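Local atomic coordinates of putative metal-dependent hydrolase (Bacillus subtilis, PDB entry 6KNS), a protein that binds two zinc ions in a metallo-beta-lactamase fold and probably acts as a hydrolase, possibly on RNA like the tRNA 3'-processing endoribonucleases. Residues G16-A21 and L218-V223; N22-G27 and S43-K48; T134-I139 and D166-F171; N197-G202 and K232-G237. One frame throughout, in Å; residues are numbered along the deposited sequence.

How the contacts relate
Contacts 1 and 2 both tie down the loop between strands 7-13 and 27-32: contact 1 holds its first half against the loop after strand 212-216, contact 2 its second half against the start of helix 45-49. They touch through Phe18 and Pro19 on Thr25, and both border the second subunit. Contact 2 is buried, whereas contacts 1, 3 and 4 are partly buried. The chemistry follows the place: hydrogen bonds and a ring stack in contact 1, backbone, hydroxyl and lysine ammonium bonds with small apolar groups in contact 2. Contacts 3 and 4 pack apolar groups beside the sheet of strands 131-137 and 212-216, contact 3 through phenylalanines and contact 4, far from the zinc ions, through a helical glycine.

Contact 1. Residues G16-A21 and L218-V223; sequences GGFPAA and LPHFGV
Gly16 and Leu218 bring their CA atoms to 5.2 Å and join through a single backbone bond, Gly16 N to Leu218 O at 3.0 Å and 166°. Farther along the CA atoms stand apart, 7.1 Å between Ala20 and His220, and the His220 side chain makes the connection. Its NE2 gives a 2.9 Å bond to Gly16 O, with the acceptor lying in the plane of the imidazole and the donor approaching nearly along the C=O axis. Gly16 therefore uses both its N-H and its carbonyl on the one loop, while its oxygen also takes a weak bond from Phe18 N.

The Phe18 ring lies flat against one face of the imidazole. The two side chains reach for each other tip to tip, and the centroids are 3.6 Å apart with the planes only 9° from parallel. NE2 of His220 sits over the centre of the phenyl ring, and CZ of Phe18 over the centre of the imidazole. Chi1 of Phe18, 64°, sets CG between the backbone N and the carbonyl carbon; the ring beyond it lies against the imidazole. Pro76 of the second subunit also packs on Phe18.

Gly17 N bonds to Asp69 OD2, a zinc ligand, and Gly16 lies close to the zinc ligand His217, so the contact borders the metal centre. The in-plane bond and the stack together fix the rotation of the imidazole, and NE2 carries a hydrogen.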
# COMPACT_ATOMS: atom_id res chain seq x y z
N GLY A 16 -3.93 0.79 -12.83
CA GLY A 16 -4.26 2.18 -12.63
C GLY A 16 -5.21 2.33 -11.45
O GLY A 16 -6.09 1.52 -11.31
N GLY A 17 -5.02 3.35 -10.62
CA GLY A 17 -5.96 3.73 -9.58
C GLY A 17 -5.84 2.96 -8.27
O GLY A 17 -5.63 3.56 -7.20
N PHE A 18 -5.96 1.64 -8.34
CA PHE A 18 -6.03 0.78 -7.17
C PHE A 18 -5.72 -0.64 -7.64
O PHE A 18 -5.84 -0.94 -8.81
CB PHE A 18 -7.44 0.83 -6.55
CG PHE A 18 -8.53 0.28 -7.47
CD1 PHE A 18 -9.12 1.08 -8.41
CD2 PHE A 18 -8.97 -1.04 -7.36
CE1 PHE A 18 -10.12 0.58 -9.23
CE2 PHE A 18 -9.97 -1.53 -8.19
CZ PHE A 18 -10.55 -0.71 -9.12
N PRO A 19 -5.29 -1.51 -6.75
CA PRO A 19 -4.84 -2.83 -7.20
C PRO A 19 -6.02 -3.76 -7.47
O PRO A 19 -6.99 -3.78 -6.71
CB PRO A 19 -4.05 -3.33 -5.99
CG PRO A 19 -4.78 -2.69 -4.83
CD PRO A 19 -5.05 -1.31 -5.31
N ALA A 20 -5.94 -4.51 -8.56
CA ALA A 20 -6.73 -5.72 -8.71
C ALA A 20 -6.28 -6.69 -7.60
O ALA A 20 -5.20 -6.51 -6.99
CB ALA A 20 -6.48 -6.38 -10.12
N ALA A 21 -7.11 -7.69 -7.35
CA ALA A 21 -6.82 -8.74 -6.39
C ALA A 21 -5.41 -9.35 -6.59
O ALA A 21 -5.03 -9.80 -7.68
CB ALA A 21 -7.94 -9.85 -6.44
N LEU A 218 -3.22 -0.18 -16.08
CA LEU A 218 -4.28 -0.93 -16.75
C LEU A 218 -5.64 -0.72 -16.10
O LEU A 218 -5.73 -0.45 -14.91
CB LEU A 218 -3.94 -2.42 -16.73
CG LEU A 218 -2.62 -2.80 -17.39
CD1 LEU A 218 -2.33 -4.34 -17.13
CD2 LEU A 218 -2.66 -2.42 -18.87
N PRO A 219 -6.72 -0.86 -16.90
CA PRO A 219 -8.08 -0.70 -16.39
C PRO A 219 -8.59 -1.96 -15.68
O PRO A 219 -7.99 -3.00 -15.78
CB PRO A 219 -8.90 -0.46 -17.65
CG PRO A 219 -8.14 -1.17 -18.74
CD PRO A 219 -6.68 -1.03 -18.36
N HIS A 220 -9.70 -1.84 -14.96
CA HIS A 220 -10.29 -2.93 -14.21
C HIS A 220 -11.54 -3.48 -14.92
O HIS A 220 -12.46 -3.95 -14.26
CB HIS A 220 -10.63 -2.43 -12.78
CG HIS A 220 -9.43 -1.96 -12.03
ND1 HIS A 220 -8.74 -2.78 -11.15
CD2 HIS A 220 -8.74 -0.80 -12.07
CE1 HIS A 220 -7.70 -2.13 -10.67
NE2 HIS A 220 -7.67 -0.92 -11.20
N PHE A 221 -11.60 -3.39 -16.24
CA PHE A 221 -12.69 -4.02 -17.01
C PHE A 221 -12.15 -4.33 -18.40
O PHE A 221 -11.11 -3.82 -18.80
CB PHE A 221 -13.90 -3.08 -17.11
CG PHE A 221 -13.63 -1.85 -17.91
CD1 PHE A 221 -12.95 -0.78 -17.34
CD2 PHE A 221 -14.00 -1.78 -19.25
CE1 PHE A 221 -12.65 0.39 -18.11
CE2 PHE A 221 -13.72 -0.64 -20.02
CZ PHE A 221 -13.04 0.44 -19.45
N GLY A 222 -12.86 -5.15 -19.13
CA GLY A 222 -12.48 -5.46 -20.52
C GLY A 222 -11.46 -6.58 -20.66
O GLY A 222 -11.08 -7.23 -19.68
N VAL A 223 -11.07 -6.82 -21.91
CA VAL A 223 -10.10 -7.84 -22.25
C VAL A 223 -8.79 -7.14 -22.50
O VAL A 223 -8.61 -6.53 -23.55
CB VAL A 223 -10.54 -8.58 -23.49
CG1 VAL A 223 -9.53 -9.73 -23.82
CG2 VAL A 223 -11.95 -9.08 -23.27

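Contact 2. Residues N22-G27 and S43-K48; sequences NEATSG and SAVLSK
Thr25 OG1 has two hydrogen-bond partners: it accepts a 2.8 Å bond from Ser43 N, and it is also bonded to the backbone O of Asp69, one of the zinc ligands of this metallo-beta-lactamase fold. Thr25 N returns a bond to Ser43 O at 3.1 Å and 162°, in the carbonyl plane, so the two residues hold each other through a reciprocal pair. Ser43 OG instead bonds to Asp73 of the second subunit.

Next to this pair, Ala44 occupies the N-cap of helix 45-49. Ala24 CB packs on Ala44 CB at 4.1 Å and on Val45 CG2. That same methyl of Val45 lies 3.1 Å from Thr25 O, a tight approach, and 3.6 Å from Ser26 O. Ser26, in turn, approaches the zinc ligands His70 and His217.

One turn into the helix, Lys48 runs alongside residues 22-24, with CD near Ala24 CB and CE 3.8 Å from Glu23 CA. A bend at chi4 (-81°) places NZ for its 2.8 Å bond to Asn22 O, which it meets from above the carbonyl plane.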
# COMPACT_ATOMS: atom_id res chain seq x y z
N ASN A 22 -4.63 -9.29 -5.52
CA ASN A 22 -3.28 -9.85 -5.47
C ASN A 22 -2.29 -9.20 -6.45
O ASN A 22 -1.20 -9.73 -6.71
CB ASN A 22 -3.31 -11.36 -5.63
CG ASN A 22 -4.11 -12.04 -4.51
OD1 ASN A 22 -3.81 -11.87 -3.32
ND2 ASN A 22 -5.13 -12.79 -4.88
N GLU A 23 -2.67 -8.02 -6.95
CA GLU A 23 -1.78 -7.26 -7.82
C GLU A 23 -1.39 -5.94 -7.17
O GLU A 23 -1.54 -5.76 -5.94
CB GLU A 23 -2.42 -7.01 -9.17
CG GLU A 23 -2.85 -8.32 -9.87
CD GLU A 23 -1.68 -9.27 -10.18
OE1 GLU A 23 -0.50 -8.84 -10.27
OE2 GLU A 23 -1.97 -10.49 -10.32
N ALA A 24 -0.82 -5.05 -7.98
CA ALA A 24 -0.25 -3.79 -7.49
C ALA A 24 -0.53 -2.62 -8.42
O ALA A 24 -0.90 -2.82 -9.59
CB ALA A 24 1.27 -3.93 -7.21
N THR A 25 -0.37 -1.40 -7.92
CA THR A 25 -0.45 -0.20 -8.79
C THR A 25 0.99 0.24 -9.11
O THR A 25 1.94 -0.51 -8.83
CB THR A 25 -1.32 0.91 -8.22
OG1 THR A 25 -0.68 1.54 -7.11
CG2 THR A 25 -2.68 0.36 -7.76
N SER A 26 1.17 1.40 -9.75
CA SER A 26 2.43 1.76 -10.35
C SER A 26 3.69 1.63 -9.48
O SER A 26 3.81 2.22 -8.42
CB SER A 26 2.38 3.17 -10.91
OG SER A 26 1.39 3.27 -11.92
N GLY A 27 4.64 0.87 -10.01
CA GLY A 27 5.98 0.70 -9.45
C GLY A 27 6.87 -0.04 -10.45
O GLY A 27 6.50 -1.12 -10.95
N SER A 43 0.36 1.22 -4.55
CA SER A 43 -0.29 0.24 -3.63
C SER A 43 0.27 -1.18 -3.81
O SER A 43 0.34 -1.68 -4.94
CB SER A 43 -1.80 0.23 -3.86
OG SER A 43 -2.51 -0.46 -2.84
N ALA A 44 0.68 -1.83 -2.71
CA ALA A 44 1.25 -3.16 -2.72
C ALA A 44 2.60 -3.26 -3.46
O ALA A 44 3.11 -4.37 -3.67
CB ALA A 44 0.25 -4.24 -3.27
N VAL A 45 3.21 -2.12 -3.78
CA VAL A 45 4.47 -2.14 -4.48
C VAL A 45 5.60 -2.59 -3.57
O VAL A 45 6.43 -3.39 -3.99
CB VAL A 45 4.74 -0.80 -5.17
CG1 VAL A 45 6.25 -0.68 -5.56
CG2 VAL A 45 3.80 -0.71 -6.37
N LEU A 46 5.62 -2.13 -2.33
CA LEU A 46 6.69 -2.59 -1.43
C LEU A 46 6.64 -4.07 -1.20
O LEU A 46 7.69 -4.76 -1.25
CB LEU A 46 6.61 -1.92 -0.06
CG LEU A 46 7.31 -0.61 0.20
CD1 LEU A 46 7.43 -0.36 1.77
CD2 LEU A 46 8.68 -0.60 -0.50
N SER A 47 5.43 -4.60 -0.94
CA SER A 47 5.26 -6.02 -0.76
C SER A 47 5.86 -6.83 -1.92
O SER A 47 6.58 -7.83 -1.72
CB SER A 47 3.80 -6.35 -0.61
OG SER A 47 3.58 -7.74 -0.37
N LYS A 48 5.57 -6.42 -3.13
CA LYS A 48 6.05 -7.12 -4.31
C LYS A 48 7.53 -6.84 -4.57
O LYS A 48 8.28 -7.75 -4.91
CB LYS A 48 5.19 -6.78 -5.53
CG LYS A 48 3.77 -7.31 -5.35
CD LYS A 48 3.11 -7.66 -6.65
CE LYS A 48 1.65 -8.11 -6.44
NZ LYS A 48 1.51 -9.51 -6.03

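Contact 3. Residues T134-I139 and D166-F171; sequences TFLKTI and DSFIPF
Leu136 and Phe171 form the centre of the contact through a CH-pi interaction. Leu136 CB stands 3.6 Å from the centroid of the Phe171 ring and only 3° off its normal, directly over the middle of one face. Chi1 of Phe171, -172°, puts CG anti to the backbone N; the ring beyond it lies over Leu136. There the ring also meets backbone: Thr134 O is at its edge, near the ring plane, 3.5 Å from CZ, and CE1 comes equally near Phe135 C.

Apolar packing adds to this. Leu136 CG is likewise anti to its backbone N, and CD2 beyond it touches Phe168 CD1 at 3.7 Å and Phe171 CB at 3.8 Å. Leu136 and Phe168 cross obliquely. Farther along, Thr138 CG2 meets Phe168 CZ at 3.9 Å. Separately, Leu136 CD2 makes a methyl-to-carbonyl contact with Ser167 O at 3.6 Å.

The polar groups find partners in other parts of the chain. Thr138 OG1 bonds to the backbone O of Asp161, a residue that binds both zinc ions, and Phe171 O receives Arg148 NE. The two segments share no hydrogen bond of their own.

In the fold, helix 168-171 packs beside the last residues of strand 131-137, which pairs with strand 145-150, and the turn after it. Phe168 also touches Ala146 of strand 145-150 and Ile204 of helix 198-208, so Phe168 links both strands to helix 198-208.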
# COMPACT_ATOMS: atom_id res chain seq x y z
N THR A 134 15.76 12.59 -17.69
CA THR A 134 15.20 13.86 -18.14
C THR A 134 13.67 13.72 -18.12
O THR A 134 13.14 12.60 -18.09
CB THR A 134 15.68 14.27 -19.58
OG1 THR A 134 15.55 13.15 -20.45
CG2 THR A 134 17.16 14.80 -19.60
N PHE A 135 12.97 14.85 -18.14
CA PHE A 135 11.54 14.92 -17.75
C PHE A 135 10.69 15.64 -18.79
O PHE A 135 11.18 16.53 -19.46
CB PHE A 135 11.41 15.68 -16.44
CG PHE A 135 12.19 15.05 -15.32
CD1 PHE A 135 11.65 14.00 -14.59
CD2 PHE A 135 13.47 15.44 -15.06
CE1 PHE A 135 12.38 13.37 -13.58
CE2 PHE A 135 14.19 14.83 -14.04
CZ PHE A 135 13.65 13.78 -13.31
N LEU A 136 9.42 15.26 -18.90
CA LEU A 136 8.43 16.02 -19.68
C LEU A 136 7.16 16.16 -18.84
O LEU A 136 6.62 15.16 -18.33
CB LEU A 136 8.12 15.30 -20.99
CG LEU A 136 7.03 15.87 -21.90
CD1 LEU A 136 7.44 17.24 -22.48
CD2 LEU A 136 6.69 14.88 -23.04
N LYS A 137 6.67 17.40 -18.69
CA LYS A 137 5.39 17.60 -17.99
C LYS A 137 4.24 16.95 -18.78
O LYS A 137 4.20 17.07 -20.00
CB LYS A 137 5.12 19.06 -17.83
CG LYS A 137 4.08 19.37 -16.76
CD LYS A 137 4.18 20.90 -16.41
CE LYS A 137 3.13 21.29 -15.38
NZ LYS A 137 1.80 20.76 -15.80
N THR A 138 3.36 16.24 -18.08
CA THR A 138 2.25 15.55 -18.75
C THR A 138 0.96 16.39 -18.65
O THR A 138 0.90 17.38 -17.94
CB THR A 138 2.03 14.15 -18.16
OG1 THR A 138 1.64 14.24 -16.78
CG2 THR A 138 3.34 13.30 -18.28
N ILE A 139 -0.07 15.98 -19.38
CA ILE A 139 -1.37 16.60 -19.26
C ILE A 139 -2.14 15.70 -18.33
O ILE A 139 -2.52 14.59 -18.71
CB ILE A 139 -2.07 16.74 -20.60
CG1 ILE A 139 -1.12 17.38 -21.63
CG2 ILE A 139 -3.36 17.55 -20.42
CD1 ILE A 139 -1.84 17.96 -22.87
N ASP A 166 1.49 15.76 -28.52
CA ASP A 166 2.51 15.61 -29.54
C ASP A 166 3.91 15.66 -28.95
O ASP A 166 4.82 15.00 -29.43
CB ASP A 166 2.39 16.72 -30.61
CG ASP A 166 1.22 16.50 -31.58
OD1 ASP A 166 0.67 15.38 -31.66
OD2 ASP A 166 0.88 17.46 -32.28
N SER A 167 4.09 16.44 -27.91
CA SER A 167 5.41 16.57 -27.30
C SER A 167 6.00 15.21 -26.81
O SER A 167 7.22 15.08 -26.64
CB SER A 167 5.32 17.56 -26.16
OG SER A 167 4.32 17.09 -25.25
N PHE A 168 5.16 14.20 -26.59
CA PHE A 168 5.72 12.90 -26.22
C PHE A 168 6.61 12.30 -27.33
O PHE A 168 7.44 11.43 -27.05
CB PHE A 168 4.60 11.90 -25.93
CG PHE A 168 4.09 11.91 -24.50
CD1 PHE A 168 4.93 11.63 -23.46
CD2 PHE A 168 2.74 12.11 -24.24
CE1 PHE A 168 4.45 11.57 -22.14
CE2 PHE A 168 2.25 12.07 -22.95
CZ PHE A 168 3.10 11.79 -21.89
N ILE A 169 6.45 12.76 -28.58
CA ILE A 169 7.12 12.11 -29.71
C ILE A 169 8.59 12.45 -29.74
O ILE A 169 9.41 11.53 -29.72
CB ILE A 169 6.40 12.37 -31.05
CG1 ILE A 169 5.10 11.56 -31.08
CG2 ILE A 169 7.27 12.01 -32.26
CD1 ILE A 169 4.12 12.00 -32.18
N PRO A 170 8.95 13.75 -29.77
CA PRO A 170 10.37 14.10 -29.62
C PRO A 170 10.98 13.64 -28.31
O PRO A 170 12.12 13.18 -28.29
CB PRO A 170 10.38 15.64 -29.67
CG PRO A 170 9.08 16.03 -30.28
CD PRO A 170 8.12 14.92 -30.13
N PHE A 171 10.25 13.76 -27.22
CA PHE A 171 10.74 13.28 -25.93
C PHE A 171 11.16 11.80 -25.94
O PHE A 171 12.18 11.45 -25.36
CB PHE A 171 9.67 13.47 -24.85
CG PHE A 171 10.15 13.17 -23.46
CD1 PHE A 171 11.16 13.95 -22.87
CD2 PHE A 171 9.59 12.13 -22.72
CE1 PHE A 171 11.59 13.68 -21.55
CE2 PHE A 171 9.99 11.86 -21.42
CZ PHE A 171 10.99 12.63 -20.83

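Contact 4. Residues N197-G202 and K232-G237; sequences NSLEAG and KTVFSG
Phe235 meets Gly202 at the root of its ring: CB is 3.5 Å from Gly202 O, and the same oxygen lies oblique to the ring. Over the centre of one face lies Gly237 N, so the loop folds back on its own phenyl group. CG stands anti to the backbone N (chi1 174°), and the ring continues away from the helix to touch Leu213 of strand 212-216. The other flat groups, the Asn197 amide and the Glu200 carboxylate, form a capping box at the start of helix 198-208. Glu200 N meets Asn197 OD1 almost in line with its C=O bond, at 3.0 Å, and Asn197 N reaches the anti side of Glu200 OE1 at 2.9 Å.

Val234 packs against the helix beside Phe235. Its CG1 rests on the backbone, 3.6 Å from Gly202 C, a close fit permitted by the glycine. CG2 meets Leu199 CD2 at 4.0 Å, the two side chains crossing at about a right angle. The same CD2 touches Thr233 OG1 at 3.6 Å, a hydroxyl that bonds to the backbone O of Glu230.

Lys232 NZ bonds to Gly237 O at 2.8 Å, joining the two ends of the loop 232-237. Polar bonds thus shape each segment internally, while the helix and the loop before strand 238-241 meet through aliphatic carbons, the glycine backbone and one threonine hydroxyl, without a hydrogen bond between them: van der Waals contact alone joins the two.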
# COMPACT_ATOMS: atom_id res chain seq x y z
N ASN A 197 -5.48 6.11 -24.44
CA ASN A 197 -5.91 4.80 -24.89
C ASN A 197 -4.82 4.09 -25.73
O ASN A 197 -3.72 4.59 -25.97
CB ASN A 197 -7.26 4.87 -25.64
CG ASN A 197 -7.19 5.60 -26.99
OD1 ASN A 197 -6.13 5.75 -27.62
ND2 ASN A 197 -8.34 6.04 -27.46
N SER A 198 -5.17 2.89 -26.13
CA SER A 198 -4.32 2.02 -26.92
C SER A 198 -3.82 2.65 -28.22
O SER A 198 -2.64 2.51 -28.54
CB SER A 198 -5.08 0.69 -27.20
OG SER A 198 -6.41 0.97 -27.66
N LEU A 199 -4.68 3.37 -28.94
CA LEU A 199 -4.28 4.00 -30.19
C LEU A 199 -3.24 5.10 -29.96
O LEU A 199 -2.30 5.27 -30.75
CB LEU A 199 -5.49 4.56 -30.93
CG LEU A 199 -6.62 3.56 -31.22
CD1 LEU A 199 -7.81 4.25 -31.96
CD2 LEU A 199 -6.13 2.36 -32.03
N GLU A 200 -3.40 5.81 -28.85
CA GLU A 200 -2.52 6.93 -28.52
C GLU A 200 -1.14 6.44 -28.08
O GLU A 200 -0.10 6.97 -28.52
CB GLU A 200 -3.18 7.81 -27.47
CG GLU A 200 -4.34 8.64 -28.09
CD GLU A 200 -5.35 9.18 -27.07
OE1 GLU A 200 -5.48 8.62 -25.96
OE2 GLU A 200 -6.05 10.15 -27.42
N ALA A 201 -1.13 5.40 -27.26
CA ALA A 201 0.13 4.76 -26.90
C ALA A 201 0.82 4.28 -28.19
O ALA A 201 2.01 4.47 -28.36
CB ALA A 201 -0.11 3.62 -25.93
N GLY A 202 0.06 3.66 -29.08
CA GLY A 202 0.62 3.15 -30.33
C GLY A 202 1.23 4.24 -31.19
O GLY A 202 2.28 4.06 -31.82
N LYS A 232 -1.41 -2.44 -31.81
CA LYS A 232 -0.78 -2.98 -33.01
C LYS A 232 -1.46 -2.52 -34.31
O LYS A 232 -0.91 -2.75 -35.36
CB LYS A 232 -0.73 -4.53 -32.97
CG LYS A 232 0.02 -5.16 -31.80
CD LYS A 232 1.51 -5.22 -31.98
CE LYS A 232 1.98 -6.15 -33.16
NZ LYS A 232 2.89 -5.35 -34.10
N THR A 233 -2.66 -1.92 -34.25
CA THR A 233 -3.28 -1.43 -35.48
C THR A 233 -2.55 -0.16 -35.90
O THR A 233 -2.67 0.26 -37.02
CB THR A 233 -4.78 -1.11 -35.34
OG1 THR A 233 -4.99 -0.06 -34.37
CG2 THR A 233 -5.53 -2.38 -34.94
N VAL A 234 -1.78 0.43 -34.99
CA VAL A 234 -1.07 1.70 -35.26
C VAL A 234 0.44 1.47 -35.30
O VAL A 234 1.11 1.90 -36.22
CB VAL A 234 -1.43 2.77 -34.18
CG1 VAL A 234 -0.53 3.98 -34.32
CG2 VAL A 234 -2.92 3.18 -34.32
N PHE A 235 0.96 0.72 -34.34
CA PHE A 235 2.40 0.53 -34.21
C PHE A 235 2.71 -0.87 -34.69
O PHE A 235 2.06 -1.81 -34.27
CB PHE A 235 2.78 0.75 -32.75
CG PHE A 235 4.21 0.44 -32.41
CD1 PHE A 235 5.25 1.12 -33.02
CD2 PHE A 235 4.50 -0.46 -31.40
CE1 PHE A 235 6.59 0.87 -32.65
CE2 PHE A 235 5.81 -0.71 -31.04
CZ PHE A 235 6.86 -0.05 -31.67
N SER A 236 3.72 -0.99 -35.55
CA SER A 236 4.07 -2.28 -36.13
C SER A 236 5.16 -3.02 -35.36
O SER A 236 5.47 -4.16 -35.70
CB SER A 236 4.50 -2.11 -37.59
OG SER A 236 5.81 -1.60 -37.63
N GLY A 237 5.75 -2.43 -34.33
CA GLY A 237 6.71 -3.19 -33.53
C GLY A 237 6.07 -4.09 -32.45
O GLY A 237 4.86 -4.36 -32.43